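Minor capsid protein (Cafeteriavirus-dependent mavirus, PDB 6G42) forms the penton of the mavirus capsid as a single jelly-roll protein in five copies, probably closing the fivefold vertices of the virophage shell. Local coordinates at residues 65-70 with 100-105; 89-94 with 110-115; 142-147 with 181-186; 165-170 with 195-200. One frame throughout, in Å; residues are numbered along the deposited sequence.

Interaction 1 of 4, residues 65-70 with 100-105; sequences LFKPAG and DGYMYD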
loop_
_atom_site.group_PDB
_atom_site.type_symbol
_atom_site.label_atom_id
_atom_site.label_comp_id
_atom_site.label_asym_id
_atom_site.label_seq_id
_atom_site.Cartn_x
_atom_site.Cartn_y
_atom_site.Cartn_z
ATOM N N LEU C 65 -3.598 -17.085 -19.907
ATOM C CA LEU C 65 -3.892 -17.320 -18.497
ATOM C C LEU C 65 -3.584 -18.749 -18.015
ATOM O O LEU C 65 -3.393 -18.962 -16.819
ATOM C CB LEU C 65 -5.364 -16.996 -18.222
ATOM C CG LEU C 65 -5.907 -15.641 -18.689
ATOM C CD1 LEU C 65 -7.251 -15.369 -18.033
ATOM C CD2 LEU C 65 -4.954 -14.495 -18.389
ATOM N N PHE C 66 -3.547 -19.716 -18.933
ATOM C CA PHE C 66 -3.377 -21.135 -18.590
ATOM C C PHE C 66 -2.688 -21.883 -19.738
ATOM O O PHE C 66 -2.808 -21.487 -20.901
ATOM C CB PHE C 66 -4.739 -21.762 -18.273
ATOM C CG PHE C 66 -4.656 -23.134 -17.657
ATOM C CD1 PHE C 66 -4.255 -23.294 -16.336
ATOM C CD2 PHE C 66 -4.994 -24.269 -18.389
ATOM C CE1 PHE C 66 -4.182 -24.560 -15.758
ATOM C CE2 PHE C 66 -4.929 -25.538 -17.814
ATOM C CZ PHE C 66 -4.521 -25.683 -16.499
ATOM N N LYS C 67 -1.965 -22.951 -19.397
ATOM C CA LYS C 67 -1.200 -23.751 -20.362
ATOM C C LYS C 67 -1.296 -25.231 -19.981
ATOM O O LYS C 67 -0.443 -25.725 -19.246
ATOM C CB LYS C 67 0.259 -23.299 -20.367
ATOM C CG LYS C 67 1.149 -23.990 -21.390
ATOM C CD LYS C 67 2.598 -23.598 -21.180
ATOM C CE LYS C 67 3.469 -23.984 -22.355
ATOM N NZ LYS C 67 4.802 -23.335 -22.243
ATOM N N PRO C 68 -2.324 -25.948 -20.495
ATOM C CA PRO C 68 -2.629 -27.337 -20.095
ATOM C C PRO C 68 -1.506 -28.380 -20.168
ATOM O O PRO C 68 -1.560 -29.366 -19.430
ATOM C CB PRO C 68 -3.740 -27.734 -21.064
ATOM C CG PRO C 68 -4.430 -26.462 -21.369
ATOM C CD PRO C 68 -3.338 -25.439 -21.441
ATOM N N ALA C 69 -0.524 -28.178 -21.043
ATOM C CA ALA C 69 0.578 -29.134 -21.223
ATOM C C ALA C 69 1.305 -29.462 -19.914
ATOM O O ALA C 69 1.567 -30.626 -19.626
ATOM C CB ALA C 69 1.562 -28.611 -22.259
ATOM N N GLY C 70 1.599 -28.432 -19.125
ATOM C CA GLY C 70 2.338 -28.576 -17.866
ATOM C C GLY C 70 1.605 -29.214 -16.694
ATOM O O GLY C 70 2.249 -29.613 -15.718
ATOM N N ASP C 100 -0.893 -22.337 -30.162
ATOM C CA ASP C 100 0.358 -22.390 -29.382
ATOM C C ASP C 100 0.304 -23.218 -28.080
ATOM O O ASP C 100 1.346 -23.427 -27.450
ATOM C CB ASP C 100 0.867 -20.964 -29.084
ATOM C CG ASP C 100 1.450 -20.267 -30.319
ATOM O OD1 ASP C 100 2.192 -20.911 -31.091
ATOM O OD2 ASP C 100 1.182 -19.060 -30.513
ATOM N N GLY C 101 -0.882 -23.682 -27.682
ATOM C CA GLY C 101 -1.052 -24.529 -26.483
ATOM C C GLY C 101 -1.617 -23.846 -25.238
ATOM O O GLY C 101 -1.502 -24.384 -24.135
ATOM N N TYR C 102 -2.250 -22.681 -25.422
ATOM C CA TYR C 102 -2.694 -21.811 -24.324
ATOM C C TYR C 102 -4.213 -21.635 -24.291
ATOM O O TYR C 102 -4.890 -21.827 -25.300
ATOM C CB TYR C 102 -2.078 -20.418 -24.467
ATOM C CG TYR C 102 -0.571 -20.334 -24.304
ATOM C CD1 TYR C 102 0.039 -20.569 -23.069
ATOM C CD2 TYR C 102 0.243 -19.976 -25.378
ATOM C CE1 TYR C 102 1.414 -20.477 -22.922
ATOM C CE2 TYR C 102 1.617 -19.881 -25.241
ATOM C CZ TYR C 102 2.199 -20.128 -24.015
ATOM O OH TYR C 102 3.568 -20.026 -23.897
ATOM N N MET C 103 -4.720 -21.258 -23.117
ATOM C CA MET C 103 -6.100 -20.789 -22.933
ATOM C C MET C 103 -6.055 -19.382 -22.337
ATOM O O MET C 103 -5.040 -18.975 -21.775
ATOM C CB MET C 103 -6.882 -21.731 -22.024
ATOM C CG MET C 103 -7.115 -23.109 -22.623
ATOM S SD MET C 103 -7.541 -24.363 -21.396
ATOM C CE MET C 103 -9.106 -23.717 -20.797
ATOM N N TYR C 104 -7.161 -18.654 -22.461
ATOM C CA TYR C 104 -7.193 -17.209 -22.185
ATOM C C TYR C 104 -8.306 -16.742 -21.230
ATOM O O TYR C 104 -8.561 -15.544 -21.111
ATOM C CB TYR C 104 -7.269 -16.455 -23.521
ATOM C CG TYR C 104 -6.012 -16.602 -24.353
ATOM C CD1 TYR C 104 -5.808 -17.721 -25.165
ATOM C CD2 TYR C 104 -5.011 -15.628 -24.315
ATOM C CE1 TYR C 104 -4.646 -17.860 -25.915
ATOM C CE2 TYR C 104 -3.845 -15.761 -25.059
ATOM C CZ TYR C 104 -3.668 -16.875 -25.860
ATOM O OH TYR C 104 -2.507 -16.999 -26.594
ATOM N N ASP C 105 -8.928 -17.676 -20.517
ATOM C CA ASP C 105 -10.073 -17.375 -19.657
ATOM C C ASP C 105 -10.216 -18.473 -18.596
ATOM O O ASP C 105 -10.321 -19.653 -18.931
ATOM C CB ASP C 105 -11.344 -17.279 -20.510
ATOM C CG ASP C 105 -12.517 -16.656 -19.769
ATOM O OD1 ASP C 105 -12.728 -16.947 -18.568
ATOM O OD2 ASP C 105 -13.250 -15.874 -20.405
#
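Phe66 and Met103 form an isolated antiparallel bridge between two loops, one following strand 49-62 and the other leading into helix 106-120, where the longer sheets give way to what is probably an inserted domain. Met103 N donates almost straight to Phe66 O (2.9 Å, 173°). In return Met103 O takes two donors: Leu65 N at 3.0 Å, in the carbonyl plane, and Phe66 N at 3.3 Å, from above that plane. Two residues thus face one, which makes this a classic beta bulge. Beyond the backbone, Met103 lies alongside Phe66 and points the same way; its SD comes 3.9 Å from Phe66 CD2, an oblique Met-aromatic contact, and 3.8 Å from Pro68 CG. A flexible, polarisable thioether suits this site between a ring and a proline. With CG anti to the backbone N (chi1 -176°) and an extended chain, Lys67 runs obliquely past one side of the Tyr102 ring, Lys67 CD lying 3.8 Å from Tyr102 CE1. The chain carries its ammonium to salt bridges with Asp281, Asp283 and Glu285, while Tyr102 OH hydrogen-bonds Asp281 as well. Leu65 sets CD1 against Tyr104 O (3.3 Å). At Gly101, phi 103° would jam a CB against Asp100 O, so glycine suits the place.

Interaction 2 of 4, residues 89-94 with 110-115; sequences REVDFS and GTAINE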
loop_
_atom_site.group_PDB
_atom_site.type_symbol
_atom_site.label_atom_id
_atom_site.label_comp_id
_atom_site.label_asym_id
_atom_site.label_seq_id
_atom_site.Cartn_x
_atom_site.Cartn_y
_atom_site.Cartn_z
ATOM N N ARG C 89 -10.948 -40.032 -14.191
ATOM C CA ARG C 89 -10.695 -39.590 -15.572
ATOM C C ARG C 89 -9.749 -38.387 -15.620
ATOM O O ARG C 89 -9.758 -37.544 -14.721
ATOM C CB ARG C 89 -12.012 -39.237 -16.265
ATOM C CG ARG C 89 -11.901 -39.134 -17.783
ATOM C CD ARG C 89 -13.243 -38.856 -18.445
ATOM N NE ARG C 89 -14.214 -39.930 -18.219
ATOM C CZ ARG C 89 -15.466 -39.945 -18.677
ATOM N NH1 ARG C 89 -15.944 -38.939 -19.409
ATOM N NH2 ARG C 89 -16.251 -40.983 -18.399
ATOM N N GLU C 90 -8.940 -38.318 -16.676
ATOM C CA GLU C 90 -8.068 -37.165 -16.919
ATOM C C GLU C 90 -8.884 -36.005 -17.465
ATOM O O GLU C 90 -9.796 -36.211 -18.259
ATOM C CB GLU C 90 -6.964 -37.500 -17.930
ATOM C CG GLU C 90 -6.062 -38.665 -17.544
ATOM C CD GLU C 90 -4.858 -38.839 -18.467
ATOM O OE1 GLU C 90 -4.686 -38.049 -19.429
ATOM O OE2 GLU C 90 -4.071 -39.781 -18.224
ATOM N N VAL C 91 -8.542 -34.789 -17.051
ATOM C CA VAL C 91 -9.175 -33.584 -17.590
ATOM C C VAL C 91 -8.560 -33.301 -18.967
ATOM O O VAL C 91 -7.338 -33.179 -19.097
ATOM C CB VAL C 91 -9.019 -32.366 -16.647
ATOM C CG1 VAL C 91 -9.707 -31.126 -17.222
ATOM C CG2 VAL C 91 -9.596 -32.681 -15.273
ATOM N N ASP C 92 -9.420 -33.211 -19.980
ATOM C CA ASP C 92 -9.003 -32.988 -21.363
ATOM C C ASP C 92 -9.253 -31.526 -21.732
ATOM O O ASP C 92 -10.393 -31.066 -21.727
ATOM C CB ASP C 92 -9.778 -33.926 -22.304
ATOM C CG ASP C 92 -9.146 -34.040 -23.697
ATOM O OD1 ASP C 92 -8.245 -33.250 -24.048
ATOM O OD2 ASP C 92 -9.563 -34.939 -24.460
ATOM N N PHE C 93 -8.177 -30.806 -22.042
ATOM C CA PHE C 93 -8.248 -29.397 -22.456
ATOM C C PHE C 93 -8.163 -29.187 -23.982
ATOM O O PHE C 93 -8.266 -28.051 -24.455
ATOM C CB PHE C 93 -7.144 -28.595 -21.749
ATOM C CG PHE C 93 -7.326 -28.493 -20.255
ATOM C CD1 PHE C 93 -8.161 -27.524 -19.704
ATOM C CD2 PHE C 93 -6.659 -29.361 -19.396
ATOM C CE1 PHE C 93 -8.326 -27.421 -18.330
ATOM C CE2 PHE C 93 -6.822 -29.264 -18.022
ATOM C CZ PHE C 93 -7.655 -28.292 -17.487
ATOM N N SER C 94 -8.025 -30.274 -24.745
ATOM C CA SER C 94 -7.795 -30.214 -26.203
ATOM C C SER C 94 -8.827 -29.393 -26.987
ATOM O O SER C 94 -8.470 -28.726 -27.964
ATOM C CB SER C 94 -7.718 -31.632 -26.783
ATOM O OG SER C 94 -8.855 -32.401 -26.431
ATOM N N GLY C 110 -12.481 -23.746 -15.768
ATOM C CA GLY C 110 -13.561 -24.288 -14.942
ATOM C C GLY C 110 -14.504 -25.207 -15.693
ATOM O O GLY C 110 -14.812 -26.301 -15.217
ATOM N N THR C 111 -14.954 -24.758 -16.866
ATOM C CA THR C 111 -15.821 -25.549 -17.752
ATOM C C THR C 111 -15.189 -26.907 -18.094
ATOM O O THR C 111 -15.846 -27.943 -17.979
ATOM C CB THR C 111 -16.149 -24.772 -19.050
ATOM O OG1 THR C 111 -16.779 -23.529 -18.720
ATOM C CG2 THR C 111 -17.092 -25.566 -19.965
ATOM N N ALA C 112 -13.915 -26.896 -18.485
ATOM C CA ALA C 112 -13.184 -28.125 -18.833
ATOM C C ALA C 112 -13.174 -29.153 -17.699
ATOM O O ALA C 112 -13.388 -30.340 -17.929
ATOM C CB ALA C 112 -11.761 -27.792 -19.252
ATOM N N ILE C 113 -12.924 -28.688 -16.481
ATOM C CA ILE C 113 -12.963 -29.547 -15.295
ATOM C C ILE C 113 -14.390 -30.058 -15.056
ATOM O O ILE C 113 -14.579 -31.194 -14.622
ATOM C CB ILE C 113 -12.402 -28.807 -14.048
ATOM C CG1 ILE C 113 -10.887 -28.586 -14.210
ATOM C CG2 ILE C 113 -12.672 -29.580 -12.754
ATOM C CD1 ILE C 113 -10.295 -27.533 -13.295
ATOM N N ASN C 114 -15.378 -29.214 -15.352
ATOM C CA ASN C 114 -16.796 -29.551 -15.176
ATOM C C ASN C 114 -17.284 -30.653 -16.116
ATOM O O ASN C 114 -17.960 -31.581 -15.680
ATOM C CB ASN C 114 -17.669 -28.303 -15.368
ATOM C CG ASN C 114 -19.056 -28.457 -14.766
ATOM O OD1 ASN C 114 -19.230 -29.106 -13.735
ATOM N ND2 ASN C 114 -20.052 -27.855 -15.405
ATOM N N GLU C 115 -16.951 -30.533 -17.401
ATOM C CA GLU C 115 -17.345 -31.526 -18.415
ATOM C C GLU C 115 -16.699 -32.900 -18.188
ATOM O O GLU C 115 -17.317 -33.931 -18.467
ATOM C CB GLU C 115 -17.024 -31.014 -19.825
ATOM C CG GLU C 115 -17.894 -29.843 -20.267
ATOM C CD GLU C 115 -17.496 -29.261 -21.618
ATOM O OE1 GLU C 115 -16.469 -29.680 -22.194
ATOM O OE2 GLU C 115 -18.219 -28.368 -22.108
#
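Val91 directs CG1 anti to its backbone N (chi1 -179°), which carries that methyl to helix 106-120, and Phe93 sets CG anti to its carbonyl carbon, beside the backbone N (chi1 -66°). From there the Phe93 ring reaches the same helix with CD1 and CE1, each 3.6 Å from Ala112 CB, which approaches the ring obliquely. Val91 CG1 meets the helix one step further on: it is 3.8 Å from Ala112 O and 4.1 Å from Ile113 CG1. Alanine suits this place because its short side chain lets the chain after strand 84-90 come close to the helix backbone, while the branched valine and isoleucine supply methyl and methylene surface around it. The contact thus packs the chain at the end of strand 84-90 against the helix, and Phe93 also packs on Phe66, Pro68 and Met103. Between the two hydrophobic residues, Asp92 forms an Asx turn. Its OD1 accepts Ser94 N at 3.1 Å and Ser94 OG at 2.6 Å, both from the same face of the carboxylate, so Asp92 OD1 is gripped twice within its own loop. Those bonds shape the loop; across the segments the contacts are van der Waals ones, and fit and burial of apolar groups probably hold them together.

Interaction 3 of 4, residues 142-147 with 181-186; sequences FEITTT and VILNED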
loop_
_atom_site.group_PDB
_atom_site.type_symbol
_atom_site.label_atom_id
_atom_site.label_comp_id
_atom_site.label_asym_id
_atom_site.label_seq_id
_atom_site.Cartn_x
_atom_site.Cartn_y
_atom_site.Cartn_z
ATOM N N PHE C 142 -12.707 -20.383 -7.562
ATOM C CA PHE C 142 -13.483 -21.487 -8.119
ATOM C C PHE C 142 -14.444 -22.032 -7.067
ATOM O O PHE C 142 -14.113 -22.077 -5.876
ATOM C CB PHE C 142 -12.562 -22.593 -8.633
ATOM C CG PHE C 142 -11.773 -22.200 -9.849
ATOM C CD1 PHE C 142 -10.576 -21.505 -9.719
ATOM C CD2 PHE C 142 -12.228 -22.519 -11.129
ATOM C CE1 PHE C 142 -9.843 -21.138 -10.841
ATOM C CE2 PHE C 142 -11.498 -22.153 -12.254
ATOM C CZ PHE C 142 -10.304 -21.460 -12.111
ATOM N N GLU C 143 -15.628 -22.442 -7.526
ATOM C CA GLU C 143 -16.707 -22.925 -6.657
ATOM C C GLU C 143 -17.176 -24.313 -7.080
ATOM O O GLU C 143 -17.158 -24.646 -8.267
ATOM C CB GLU C 143 -17.902 -21.971 -6.716
ATOM C CG GLU C 143 -17.597 -20.543 -6.301
ATOM C CD GLU C 143 -18.833 -19.667 -6.311
ATOM O OE1 GLU C 143 -19.569 -19.671 -7.317
ATOM O OE2 GLU C 143 -19.063 -18.951 -5.316
ATOM N N ILE C 144 -17.606 -25.104 -6.098
ATOM C CA ILE C 144 -18.242 -26.402 -6.335
ATOM C C ILE C 144 -19.657 -26.319 -5.780
ATOM O O ILE C 144 -19.843 -26.030 -4.594
ATOM C CB ILE C 144 -17.463 -27.559 -5.669
ATOM C CG1 ILE C 144 -16.102 -27.745 -6.351
ATOM C CG2 ILE C 144 -18.237 -28.871 -5.750
ATOM C CD1 ILE C 144 -15.069 -28.442 -5.492
ATOM N N THR C 145 -20.639 -26.565 -6.646
ATOM C CA THR C 145 -22.058 -26.582 -6.271
ATOM C C THR C 145 -22.553 -28.026 -6.204
ATOM O O THR C 145 -22.251 -28.832 -7.089
ATOM C CB THR C 145 -22.907 -25.764 -7.258
ATOM O OG1 THR C 145 -22.417 -24.420 -7.292
ATOM C CG2 THR C 145 -24.383 -25.746 -6.848
ATOM N N THR C 146 -23.327 -28.325 -5.159
ATOM C CA THR C 146 -23.744 -29.695 -4.832
ATOM C C THR C 146 -25.102 -29.732 -4.130
ATOM O O THR C 146 -25.497 -28.768 -3.472
ATOM C CB THR C 146 -22.713 -30.393 -3.911
ATOM O OG1 THR C 146 -22.217 -29.463 -2.942
ATOM C CG2 THR C 146 -21.546 -30.943 -4.712
ATOM N N THR C 147 -25.806 -30.856 -4.282
ATOM C CA THR C 147 -27.037 -31.139 -3.528
ATOM C C THR C 147 -26.698 -31.892 -2.243
ATOM O O THR C 147 -25.611 -32.467 -2.115
ATOM C CB THR C 147 -28.039 -31.989 -4.332
ATOM O OG1 THR C 147 -27.449 -33.255 -4.663
ATOM C CG2 THR C 147 -28.465 -31.269 -5.612
ATOM N N VAL C 181 -12.508 -33.911 -1.461
ATOM C CA VAL C 181 -12.966 -32.532 -1.292
ATOM C C VAL C 181 -14.105 -32.519 -0.270
ATOM O O VAL C 181 -15.211 -32.993 -0.550
ATOM C CB VAL C 181 -13.431 -31.915 -2.631
ATOM C CG1 VAL C 181 -13.909 -30.480 -2.442
ATOM C CG2 VAL C 181 -12.300 -31.951 -3.650
ATOM N N ILE C 182 -13.822 -31.973 0.911
ATOM C CA ILE C 182 -14.807 -31.850 1.985
ATOM C C ILE C 182 -15.794 -30.722 1.659
ATOM O O ILE C 182 -15.389 -29.569 1.500
ATOM C CB ILE C 182 -14.107 -31.609 3.344
ATOM C CG1 ILE C 182 -13.333 -32.873 3.754
ATOM C CG2 ILE C 182 -15.114 -31.242 4.434
ATOM C CD1 ILE C 182 -12.295 -32.654 4.838
ATOM N N LEU C 183 -17.079 -31.070 1.577
ATOM C CA LEU C 183 -18.151 -30.128 1.238
ATOM C C LEU C 183 -19.261 -30.172 2.288
ATOM O O LEU C 183 -19.816 -31.238 2.547
ATOM C CB LEU C 183 -18.737 -30.482 -0.130
ATOM C CG LEU C 183 -17.768 -30.509 -1.312
ATOM C CD1 LEU C 183 -18.433 -31.123 -2.534
ATOM C CD2 LEU C 183 -17.261 -29.110 -1.624
ATOM N N ASN C 184 -19.581 -29.019 2.879
ATOM C CA ASN C 184 -20.627 -28.904 3.918
ATOM C C ASN C 184 -21.875 -28.087 3.554
ATOM O O ASN C 184 -22.846 -28.095 4.314
ATOM C CB ASN C 184 -20.014 -28.315 5.194
ATOM C CG ASN C 184 -19.161 -29.318 5.945
ATOM O OD1 ASN C 184 -19.609 -30.425 6.245
ATOM N ND2 ASN C 184 -17.931 -28.935 6.264
ATOM N N GLU C 185 -21.853 -27.390 2.418
ATOM C CA GLU C 185 -22.958 -26.502 2.014
ATOM C C GLU C 185 -23.231 -26.605 0.514
ATOM O O GLU C 185 -22.442 -27.199 -0.228
ATOM C CB GLU C 185 -22.647 -25.055 2.411
ATOM C CG GLU C 185 -22.153 -24.919 3.849
ATOM C CD GLU C 185 -22.113 -23.494 4.356
ATOM O OE1 GLU C 185 -21.850 -22.573 3.552
ATOM O OE2 GLU C 185 -22.326 -23.301 5.573
ATOM N N ASP C 186 -24.363 -26.036 0.085
ATOM C CA ASP C 186 -24.808 -26.104 -1.320
ATOM C C ASP C 186 -23.712 -25.607 -2.250
ATOM O O ASP C 186 -23.251 -26.342 -3.125
ATOM C CB ASP C 186 -26.091 -25.276 -1.556
ATOM C CG ASP C 186 -27.385 -26.062 -1.308
ATOM O OD1 ASP C 186 -27.347 -27.293 -1.100
ATOM O OD2 ASP C 186 -28.464 -25.431 -1.344
#
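Ile144, on the central strand of a small three-stranded antiparallel sheet, packs against Val181 and Leu183, from the part of the chain running from strand 179-181 to strand 187-189; the latter pairs with strand 141-145. The contact thus joins that sheet to the neighbouring five-stranded one through aliphatic side chains. Ile144 uses its two branches separately. CG1 stands anti to the carbonyl carbon (chi1 -67°), and chi2 at 158° extends CD1, which meets Val181 CG1 tip to tip at 3.8 Å; CG2, anti to the backbone N, lies 3.9 Å from Leu183 CD1, the two side chains crossing at about a right angle. Leu183 CD1 also receives Thr146 CG2, at 3.8 Å, so one leucine methyl serves two residues of the facing segment. Beta-branched residues suit this face, since each offers a methyl close to the main chain. Thr146 is divided in its use: its methyl joins the apolar patch, while OG1 sits between the backbone N and the carbonyl carbon (chi1 39°), which turns it to Asp186 O in a weak bond. Asp186 sends its carboxylate to a salt bridge with Arg151. Its carbonyl oxygen accepts Thr146 N at 2.8 Å, in the carbonyl plane, with Thr145 CA alongside at 3.4 Å in a CA-H...O contact.

Interaction 4 of 4, residues 165-170 with 195-200; sequences DFNSFE and LEFLTP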
loop_
_atom_site.group_PDB
_atom_site.type_symbol
_atom_site.label_atom_id
_atom_site.label_comp_id
_atom_site.label_asym_id
_atom_site.label_seq_id
_atom_site.Cartn_x
_atom_site.Cartn_y
_atom_site.Cartn_z
ATOM N N ASP C 165 -2.885 -26.942 -7.180
ATOM C CA ASP C 165 -3.354 -25.748 -7.896
ATOM C C ASP C 165 -4.709 -25.213 -7.422
ATOM O O ASP C 165 -5.019 -24.047 -7.671
ATOM C CB ASP C 165 -3.358 -25.991 -9.406
ATOM C CG ASP C 165 -1.949 -26.083 -9.992
ATOM O OD1 ASP C 165 -0.949 -25.938 -9.250
ATOM O OD2 ASP C 165 -1.835 -26.299 -11.213
ATOM N N PHE C 166 -5.496 -26.041 -6.739
ATOM C CA PHE C 166 -6.740 -25.589 -6.079
ATOM C C PHE C 166 -6.691 -25.893 -4.571
ATOM O O PHE C 166 -7.644 -26.401 -3.985
ATOM C CB PHE C 166 -7.965 -26.215 -6.757
ATOM C CG PHE C 166 -8.027 -25.962 -8.241
ATOM C CD1 PHE C 166 -7.395 -26.818 -9.136
ATOM C CD2 PHE C 166 -8.700 -24.861 -8.746
ATOM C CE1 PHE C 166 -7.440 -26.583 -10.502
ATOM C CE2 PHE C 166 -8.753 -24.628 -10.113
ATOM C CZ PHE C 166 -8.123 -25.491 -10.992
ATOM N N ASN C 167 -5.560 -25.527 -3.967
ATOM C CA ASN C 167 -5.216 -25.834 -2.564
ATOM C C ASN C 167 -6.112 -25.238 -1.478
ATOM O O ASN C 167 -6.224 -25.811 -0.395
ATOM C CB ASN C 167 -3.765 -25.429 -2.276
ATOM C CG ASN C 167 -3.506 -23.947 -2.506
ATOM O OD1 ASN C 167 -3.815 -23.115 -1.657
ATOM N ND2 ASN C 167 -2.916 -23.615 -3.649
ATOM N N SER C 168 -6.734 -24.100 -1.760
ATOM C CA SER C 168 -7.574 -23.402 -0.779
ATOM C C SER C 168 -8.954 -24.047 -0.474
ATOM O O SER C 168 -9.694 -23.536 0.366
ATOM C CB SER C 168 -7.742 -21.942 -1.205
ATOM O OG SER C 168 -8.082 -21.849 -2.576
ATOM N N PHE C 169 -9.303 -25.142 -1.154
ATOM C CA PHE C 169 -10.388 -26.032 -0.706
ATOM C C PHE C 169 -9.913 -26.836 0.513
ATOM O O PHE C 169 -8.706 -26.965 0.748
ATOM C CB PHE C 169 -10.811 -27.008 -1.816
ATOM C CG PHE C 169 -11.572 -26.364 -2.948
ATOM C CD1 PHE C 169 -12.871 -25.893 -2.756
ATOM C CD2 PHE C 169 -11.000 -26.247 -4.217
ATOM C CE1 PHE C 169 -13.576 -25.304 -3.799
ATOM C CE2 PHE C 169 -11.699 -25.660 -5.260
ATOM C CZ PHE C 169 -12.990 -25.188 -5.052
ATOM N N GLU C 170 -10.862 -27.379 1.277
ATOM C CA GLU C 170 -10.543 -28.264 2.410
ATOM C C GLU C 170 -10.387 -29.703 1.907
ATOM O O GLU C 170 -11.290 -30.238 1.255
ATOM C CB GLU C 170 -11.622 -28.184 3.495
ATOM C CG GLU C 170 -11.191 -28.770 4.839
ATOM C CD GLU C 170 -12.300 -28.783 5.885
ATOM O OE1 GLU C 170 -13.325 -28.085 5.706
ATOM O OE2 GLU C 170 -12.144 -29.500 6.899
ATOM N N LEU C 195 -5.094 -18.133 -8.593
ATOM C CA LEU C 195 -4.764 -17.840 -9.983
ATOM C C LEU C 195 -3.245 -17.770 -10.202
ATOM O O LEU C 195 -2.762 -18.051 -11.294
ATOM C CB LEU C 195 -5.432 -16.535 -10.428
ATOM C CG LEU C 195 -6.954 -16.396 -10.239
ATOM C CD1 LEU C 195 -7.448 -15.085 -10.838
ATOM C CD2 LEU C 195 -7.706 -17.575 -10.845
ATOM N N GLU C 196 -2.501 -17.401 -9.162
ATOM C CA GLU C 196 -1.026 -17.454 -9.164
ATOM C C GLU C 196 -0.444 -18.855 -9.435
ATOM O O GLU C 196 0.650 -18.964 -9.979
ATOM C CB GLU C 196 -0.464 -16.883 -7.845
ATOM C CG GLU C 196 -0.824 -17.677 -6.595
ATOM C CD GLU C 196 -0.409 -17.004 -5.296
ATOM O OE1 GLU C 196 0.702 -16.440 -5.234
ATOM O OE2 GLU C 196 -1.183 -17.066 -4.317
ATOM N N PHE C 197 -1.173 -19.904 -9.042
ATOM C CA PHE C 197 -0.804 -21.321 -9.305
ATOM C C PHE C 197 -1.160 -21.830 -10.709
ATOM O O PHE C 197 -0.762 -22.937 -11.079
ATOM C CB PHE C 197 -1.497 -22.251 -8.292
ATOM C CG PHE C 197 -0.858 -22.268 -6.932
ATOM C CD1 PHE C 197 -1.022 -21.196 -6.061
ATOM C CD2 PHE C 197 -0.115 -23.370 -6.508
ATOM C CE1 PHE C 197 -0.439 -21.205 -4.805
ATOM C CE2 PHE C 197 0.472 -23.387 -5.253
ATOM C CZ PHE C 197 0.311 -22.302 -4.401
ATOM N N LEU C 198 -1.939 -21.047 -11.454
ATOM C CA LEU C 198 -2.443 -21.419 -12.780
ATOM C C LEU C 198 -1.739 -20.706 -13.940
ATOM O O LEU C 198 -1.577 -21.285 -15.017
ATOM C CB LEU C 198 -3.953 -21.143 -12.842
ATOM C CG LEU C 198 -4.831 -21.778 -11.746
ATOM C CD1 LEU C 198 -6.299 -21.451 -11.972
ATOM C CD2 LEU C 198 -4.662 -23.286 -11.664
ATOM N N THR C 199 -1.353 -19.450 -13.737
ATOM C CA THR C 199 -0.670 -18.680 -14.782
ATOM C C THR C 199 0.643 -19.343 -15.227
ATOM O O THR C 199 1.495 -19.667 -14.392
ATOM C CB THR C 199 -0.408 -17.202 -14.384
ATOM O OG1 THR C 199 0.281 -16.539 -15.452
ATOM C CG2 THR C 199 0.427 -17.063 -13.100
ATOM N N PRO C 200 0.809 -19.547 -16.548
ATOM C CA PRO C 200 2.055 -20.094 -17.051
ATOM C C PRO C 200 3.161 -19.049 -17.193
ATOM O O PRO C 200 4.301 -19.424 -17.460
ATOM C CB PRO C 200 1.657 -20.610 -18.429
ATOM C CG PRO C 200 0.633 -19.637 -18.887
ATOM C CD PRO C 200 -0.124 -19.239 -17.651
#
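Asn167 and Phe197 meet at about a right angle, with the amide nitrogen ND2 3.5 Å above the ring plane and over its centre. The amide and ring planes are 57° apart, so the amide group is tilted over the ring instead of lying flat on it. Asn167 CG is held between the backbone N and the carbonyl carbon (chi1 59°). ND2 also donates to Val164 O near the end of helix 160-165, and OD1 accepts from Gln246 of a neighbouring subunit, so the amide is held at both ends. Asp165 approaches the same ring differently: OD1 lies at its edge, near the plane, 3.8 Å from CD2, with carboxylate and ring planes 62° apart. An aromatic residue suits this position because its flat face can pack under an amide nitrogen while its C-H edge faces a carboxylate oxygen. Leu198 completes the contact with one branch, CD2, which rests 3.8 Å from Asp165 CB and 4.2 Å from Phe166 CZ; the Phe166 and Leu198 side chains cross at about a right angle. The type I turn from Phe166 to Phe169 joins a helix end to the connection leading to strand 201-207. Buried Asp165 has Tyr73 OH on OD2 and a salt bridge from OD1 to Lys60 of the neighbouring subunit. That Lys60 NZ probably offsets the carboxylate's charge while also donating to Phe197 O, so a mixed polar and apolar contact within one subunit is coupled to its interface with the next.

How the interactions relate
Following the chain from the N terminus, interaction 1 closes the excursion from the end of strand 49-62 through strands 74-79 and 84-90 to the start of helix 106-120. Interaction 2 opens within that excursion and ends beyond it, on the helix, so the two cross. Interaction 3 closes the chain from strand 141-145 through helices 148-153 and 160-165 to the exit of strand 179-181; interaction 4, from the end of helix 160-165 to just before strand 201-207, crosses it, with a probable Ile182 N to Glu170 O bond between them. The pairs stand in series but meet in space: Ile113 reaches Phe166, and Pro200 lies against Leu65 and Lys67. Interactions 1 and 4 lie where the probably inserted small sheets meet the rest; 2 and 3 tie parts within them.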